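Local coordinates for mandelate racemase/muconate lactonizing enzyme family protein (Azoarcus sp., PDB 2QDE) that belongs to the mandelate racemase/muconate lactonizing enzyme family of the enolase superfamily and holds a barium ion in its barrel domain, at residues 181-186 against 190-195; 157-162 against 334-339. One frame throughout, in Å; residues are numbered along the deposited sequence.

Contact 1. Residues 181-186 against 190-195. With BA (barium ion), chain I.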
# COMPACT_ATOMS: atom_id res chain seq x y z
N GLU A 181 -14.76 -17.70 -36.58
CA GLU A 181 -14.39 -18.24 -37.89
C GLU A 181 -12.88 -18.46 -38.04
O GLU A 181 -12.44 -19.56 -38.42
CB GLU A 181 -14.89 -17.30 -38.99
CG GLU A 181 -14.22 -17.53 -40.35
CD GLU A 181 -14.62 -18.84 -41.01
OE1 GLU A 181 -15.26 -19.69 -40.34
OE2 GLU A 181 -14.29 -19.03 -42.21
N VAL A 182 -12.08 -17.44 -37.76
CA VAL A 182 -10.64 -17.58 -37.88
C VAL A 182 -10.10 -18.74 -37.04
O VAL A 182 -9.27 -19.53 -37.52
CB VAL A 182 -9.92 -16.27 -37.47
CG1 VAL A 182 -8.41 -16.44 -37.62
CG2 VAL A 182 -10.41 -15.12 -38.34
N ARG A 183 -10.57 -18.85 -35.80
CA ARG A 183 -10.12 -19.93 -34.90
C ARG A 183 -10.42 -21.32 -35.47
O ARG A 183 -9.58 -22.22 -35.39
CB ARG A 183 -10.81 -19.81 -33.54
CG ARG A 183 -10.51 -20.96 -32.56
CD ARG A 183 -9.43 -20.58 -31.56
NE ARG A 183 -8.09 -20.86 -32.05
CZ ARG A 183 -6.97 -20.38 -31.52
NH1 ARG A 183 -7.00 -19.56 -30.47
NH2 ARG A 183 -5.80 -20.71 -32.06
N ARG A 184 -11.62 -21.49 -36.02
CA ARG A 184 -12.03 -22.77 -36.59
C ARG A 184 -11.11 -23.17 -37.74
O ARG A 184 -10.79 -24.34 -37.91
CB ARG A 184 -13.47 -22.71 -37.10
CG ARG A 184 -13.96 -24.02 -37.71
CD ARG A 184 -15.13 -23.81 -38.67
NE ARG A 184 -14.78 -22.91 -39.77
CZ ARG A 184 -13.92 -23.20 -40.75
NH1 ARG A 184 -13.31 -24.38 -40.78
NH2 ARG A 184 -13.65 -22.30 -41.69
N ALA A 185 -10.71 -22.18 -38.52
CA ALA A 185 -9.85 -22.41 -39.67
C ALA A 185 -8.41 -22.76 -39.30
O ALA A 185 -7.88 -23.77 -39.77
CB ALA A 185 -9.86 -21.17 -40.57
N VAL A 186 -7.78 -21.95 -38.45
CA VAL A 186 -6.39 -22.19 -38.07
C VAL A 186 -6.17 -23.25 -37.00
O VAL A 186 -5.03 -23.70 -36.79
CB VAL A 186 -5.72 -20.87 -37.61
CG1 VAL A 186 -5.85 -19.82 -38.71
CG2 VAL A 186 -6.37 -20.37 -36.32
N VAL A 190 -2.59 -22.71 -33.17
CA VAL A 190 -2.04 -21.48 -33.71
C VAL A 190 -2.15 -20.31 -32.73
O VAL A 190 -3.17 -20.15 -32.06
CB VAL A 190 -2.76 -21.09 -35.02
CG1 VAL A 190 -2.42 -19.66 -35.41
CG2 VAL A 190 -2.35 -22.05 -36.13
N ASP A 191 -1.08 -19.52 -32.64
CA ASP A 191 -1.02 -18.34 -31.77
C ASP A 191 -1.91 -17.27 -32.40
O ASP A 191 -1.54 -16.66 -33.40
CB ASP A 191 0.44 -17.84 -31.68
CG ASP A 191 0.59 -16.59 -30.81
OD1 ASP A 191 -0.43 -15.96 -30.44
OD2 ASP A 191 1.75 -16.22 -30.50
N LEU A 192 -3.08 -17.06 -31.81
CA LEU A 192 -4.03 -16.08 -32.33
C LEU A 192 -4.45 -15.08 -31.25
O LEU A 192 -4.77 -15.47 -30.13
CB LEU A 192 -5.28 -16.81 -32.84
CG LEU A 192 -6.46 -15.96 -33.32
CD1 LEU A 192 -6.07 -15.24 -34.61
CD2 LEU A 192 -7.67 -16.86 -33.55
N PHE A 193 -4.42 -13.78 -31.58
CA PHE A 193 -4.85 -12.77 -30.62
C PHE A 193 -5.47 -11.56 -31.30
O PHE A 193 -5.43 -11.46 -32.53
CB PHE A 193 -3.69 -12.36 -29.68
CG PHE A 193 -2.54 -11.68 -30.35
CD1 PHE A 193 -2.45 -10.28 -30.38
CD2 PHE A 193 -1.49 -12.42 -30.90
CE1 PHE A 193 -1.32 -9.64 -30.93
CE2 PHE A 193 -0.36 -11.80 -31.46
CZ PHE A 193 -0.28 -10.40 -31.47
N ILE A 194 -6.06 -10.67 -30.52
CA ILE A 194 -6.71 -9.49 -31.08
C ILE A 194 -6.20 -8.17 -30.49
O ILE A 194 -5.70 -8.14 -29.36
CB ILE A 194 -8.23 -9.55 -30.87
CG1 ILE A 194 -8.56 -9.66 -29.38
CG2 ILE A 194 -8.80 -10.75 -31.63
CD1 ILE A 194 -10.04 -9.61 -29.07
N ASP A 195 -6.36 -7.10 -31.26
CA ASP A 195 -5.91 -5.76 -30.87
C ASP A 195 -7.14 -4.84 -30.83
O ASP A 195 -7.85 -4.73 -31.82
CB ASP A 195 -4.90 -5.26 -31.89
CG ASP A 195 -4.20 -3.99 -31.46
OD1 ASP A 195 -4.64 -3.35 -30.48
OD2 ASP A 195 -3.21 -3.61 -32.12
BA BA I . -2.32 -1.32 -30.93
O HOH W 1 -3.77 -18.59 -29.58

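Contact 2. Residues 157-162 against 334-339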
# COMPACT_ATOMS: atom_id res chain seq x y z
N LEU A 157 -0.25 -18.28 -42.58
CA LEU A 157 0.36 -19.41 -41.89
C LEU A 157 1.14 -20.28 -42.87
O LEU A 157 2.22 -20.76 -42.55
CB LEU A 157 -0.71 -20.23 -41.16
CG LEU A 157 -1.32 -19.53 -39.94
CD1 LEU A 157 -2.53 -20.30 -39.44
CD2 LEU A 157 -0.27 -19.40 -38.85
N ARG A 158 0.59 -20.47 -44.07
CA ARG A 158 1.27 -21.28 -45.08
C ARG A 158 2.61 -20.68 -45.48
O ARG A 158 3.56 -21.41 -45.81
CB ARG A 158 0.38 -21.45 -46.33
CG ARG A 158 -0.42 -22.74 -46.34
CD ARG A 158 -1.17 -22.95 -47.66
NE ARG A 158 -2.44 -22.23 -47.71
CZ ARG A 158 -2.68 -21.18 -48.49
NH1 ARG A 158 -1.73 -20.73 -49.31
NH2 ARG A 158 -3.87 -20.59 -48.46
N GLU A 159 2.70 -19.35 -45.45
CA GLU A 159 3.93 -18.66 -45.82
C GLU A 159 5.02 -18.84 -44.76
O GLU A 159 6.21 -18.69 -45.06
CB GLU A 159 3.64 -17.17 -46.01
CG GLU A 159 4.82 -16.33 -46.48
CD GLU A 159 5.47 -16.86 -47.75
OE1 GLU A 159 4.74 -17.37 -48.63
OE2 GLU A 159 6.72 -16.75 -47.87
N GLY A 160 4.62 -19.17 -43.53
CA GLY A 160 5.60 -19.39 -42.47
C GLY A 160 5.51 -18.49 -41.25
O GLY A 160 6.25 -18.66 -40.28
N PHE A 161 4.60 -17.52 -41.26
CA PHE A 161 4.46 -16.62 -40.13
C PHE A 161 4.11 -17.35 -38.83
O PHE A 161 3.43 -18.37 -38.83
CB PHE A 161 3.47 -15.53 -40.47
CG PHE A 161 3.98 -14.59 -41.52
CD1 PHE A 161 3.82 -14.88 -42.88
CD2 PHE A 161 4.70 -13.45 -41.17
CE1 PHE A 161 4.37 -14.05 -43.86
CE2 PHE A 161 5.26 -12.61 -42.14
CZ PHE A 161 5.09 -12.92 -43.50
N HIS A 162 4.61 -16.80 -37.72
CA HIS A 162 4.48 -17.38 -36.39
C HIS A 162 3.25 -17.07 -35.54
O HIS A 162 3.00 -17.75 -34.55
CB HIS A 162 5.76 -17.03 -35.63
CG HIS A 162 6.99 -17.38 -36.40
ND1 HIS A 162 7.66 -18.58 -36.24
CD2 HIS A 162 7.63 -16.73 -37.40
CE1 HIS A 162 8.65 -18.65 -37.11
NE2 HIS A 162 8.65 -17.55 -37.83
N ASP A 334 0.90 -5.32 -50.43
CA ASP A 334 -0.03 -6.44 -50.38
C ASP A 334 0.57 -7.78 -50.83
O ASP A 334 0.14 -8.36 -51.82
CB ASP A 334 -1.27 -6.09 -51.23
CG ASP A 334 -2.41 -7.07 -51.03
OD1 ASP A 334 -2.57 -7.58 -49.91
OD2 ASP A 334 -3.17 -7.31 -51.98
N CYS A 335 1.55 -8.27 -50.08
CA CYS A 335 2.20 -9.55 -50.37
C CYS A 335 2.68 -10.17 -49.06
O CYS A 335 2.54 -9.55 -48.00
CB CYS A 335 3.37 -9.36 -51.33
SG CYS A 335 4.47 -8.03 -50.86
N LEU A 336 3.25 -11.37 -49.12
CA LEU A 336 3.70 -12.05 -47.91
C LEU A 336 5.21 -12.20 -47.78
O LEU A 336 5.70 -12.65 -46.75
CB LEU A 336 3.03 -13.42 -47.80
CG LEU A 336 1.50 -13.35 -47.70
CD1 LEU A 336 0.91 -14.74 -47.79
CD2 LEU A 336 1.11 -12.68 -46.38
N ASN A 337 5.93 -11.85 -48.83
CA ASN A 337 7.39 -11.89 -48.82
C ASN A 337 7.88 -10.73 -49.68
O ASN A 337 7.11 -10.17 -50.47
CB ASN A 337 7.93 -13.24 -49.31
CG ASN A 337 7.33 -13.66 -50.63
OD1 ASN A 337 7.52 -12.99 -51.65
ND2 ASN A 337 6.60 -14.76 -50.62
N SER A 338 9.14 -10.36 -49.51
CA SER A 338 9.72 -9.23 -50.23
C SER A 338 10.18 -9.46 -51.67
O SER A 338 10.51 -8.50 -52.37
CB SER A 338 10.88 -8.65 -49.43
OG SER A 338 11.87 -9.63 -49.21
N ARG A 339 10.24 -10.71 -52.12
CA ARG A 339 10.67 -10.94 -53.49
C ARG A 339 9.57 -10.42 -54.41
O ARG A 339 9.81 -10.11 -55.57
CB ARG A 339 10.95 -12.43 -53.76
CG ARG A 339 9.99 -13.38 -53.09
CD ARG A 339 10.06 -14.79 -53.69
NE ARG A 339 9.44 -14.83 -55.02
CZ ARG A 339 9.11 -15.94 -55.67
NH1 ARG A 339 9.35 -17.13 -55.12
NH2 ARG A 339 8.54 -15.87 -56.87

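Contact 1. Residues 181-186 against 190-195
Arg-183 and Val-190 show how a helix can hold the segment that leads into the next strand. From CB, the arginine chain sets out with CG anti to the backbone N (chi1 175°) and then bends at chi2 and chi3, which brings the guanidinium round to residues 190-192. Its CZ lies beneath Leu-192 CD2, the methyl standing 4.1 Å above the guanidinium plane and over its centre. NH2 donates to Val-190 O at 2.7 Å; the oxygen lies close to the guanidinium plane, but the N-H...O angle of 141° is bent. The same NH2 also bonds to Gly-187 O in the intervening turn. NH1 reaches Tyr-215 O and makes a weak bond to a water, whose oxygen accepts a hydrogen bond from Leu-192 N at 2.8 Å. These bonds should fix the rotation of this buried group while one face rests on leucine. Deeper in the interface, Val-182 CG1 meets Leu-192 CD1 at 4.0 Å. Nearer the turn, Val-186 and Val-190 cross at about a right angle, with CB of the first 3.9 Å from CG2 of the second. This is the helix-to-strand half of a beta-alpha-beta unit in a TIM-type barrel, whose strand 192-195 ends at Asp-195, a ligand of the barium ion alongside Asn-197, Glu-221 and Asp-246.

Contact 2. Residues 157-162 against 334-339
Leu-336 fits against the end of helix 146-159, where Glu-159 and Phe-161 meet it from either side of a glycine. The tight part is mainly aliphatic: Glu-159 CG lies 3.7 Å from Leu-336 CB, the two side chains sliding past each other in opposite directions. Gly-160, with positive phi, closes the helix in a Schellman motif, and the chain beyond it brings the buried ring of Phe-161 to the same leucine. That ring presents its edge to the backbone, with CZ 3.3 Å from Leu-336 O and the oxygen near the ring plane. Val-156 and Leu-139 also touch Leu-336 and Phe-161, tying both to the barrel wall. The polar margin is looser. Glu-159, its CG anti to the backbone N (chi1 -176°), bends at chi2 and directs its carboxylate toward Asn-337, whose ND2 makes a weak though nearly straight bond to OE2 of Glu-159 at 3.4 Å. The carboxylate and amide planes stand 60° apart, and both residues are partly exposed. The chemistry implies that apolar packing, helped perhaps by the slightly positive ring edge facing a carbonyl oxygen, probably supplies most of the hold, and the long amide-carboxylate bond probably adds less.

How the contacts relate
The two contacts lie in one barrel domain on the same side of the chain's centre, their centres about 17 Å apart. In sequence, residues 157-162 come first, ahead of strand 164-167; both partners of contact 1 follow, and residues 334-339 come after strand 294-296 and helices 303-315 and 328-332, ahead of strand 351-353. A local contact thus sits within the span bridged by a distant one. They meet where helix 146-159 packs on helix 172-186 and the turn after it: Leu-157 CD1 lies 3.4 Å from Val-186 CG1 and also touches Val-190. The end of helix 146-159 thus faces both ways: Leu-157 toward contact 1, Glu-159 and Phe-161 beyond it toward the late loop.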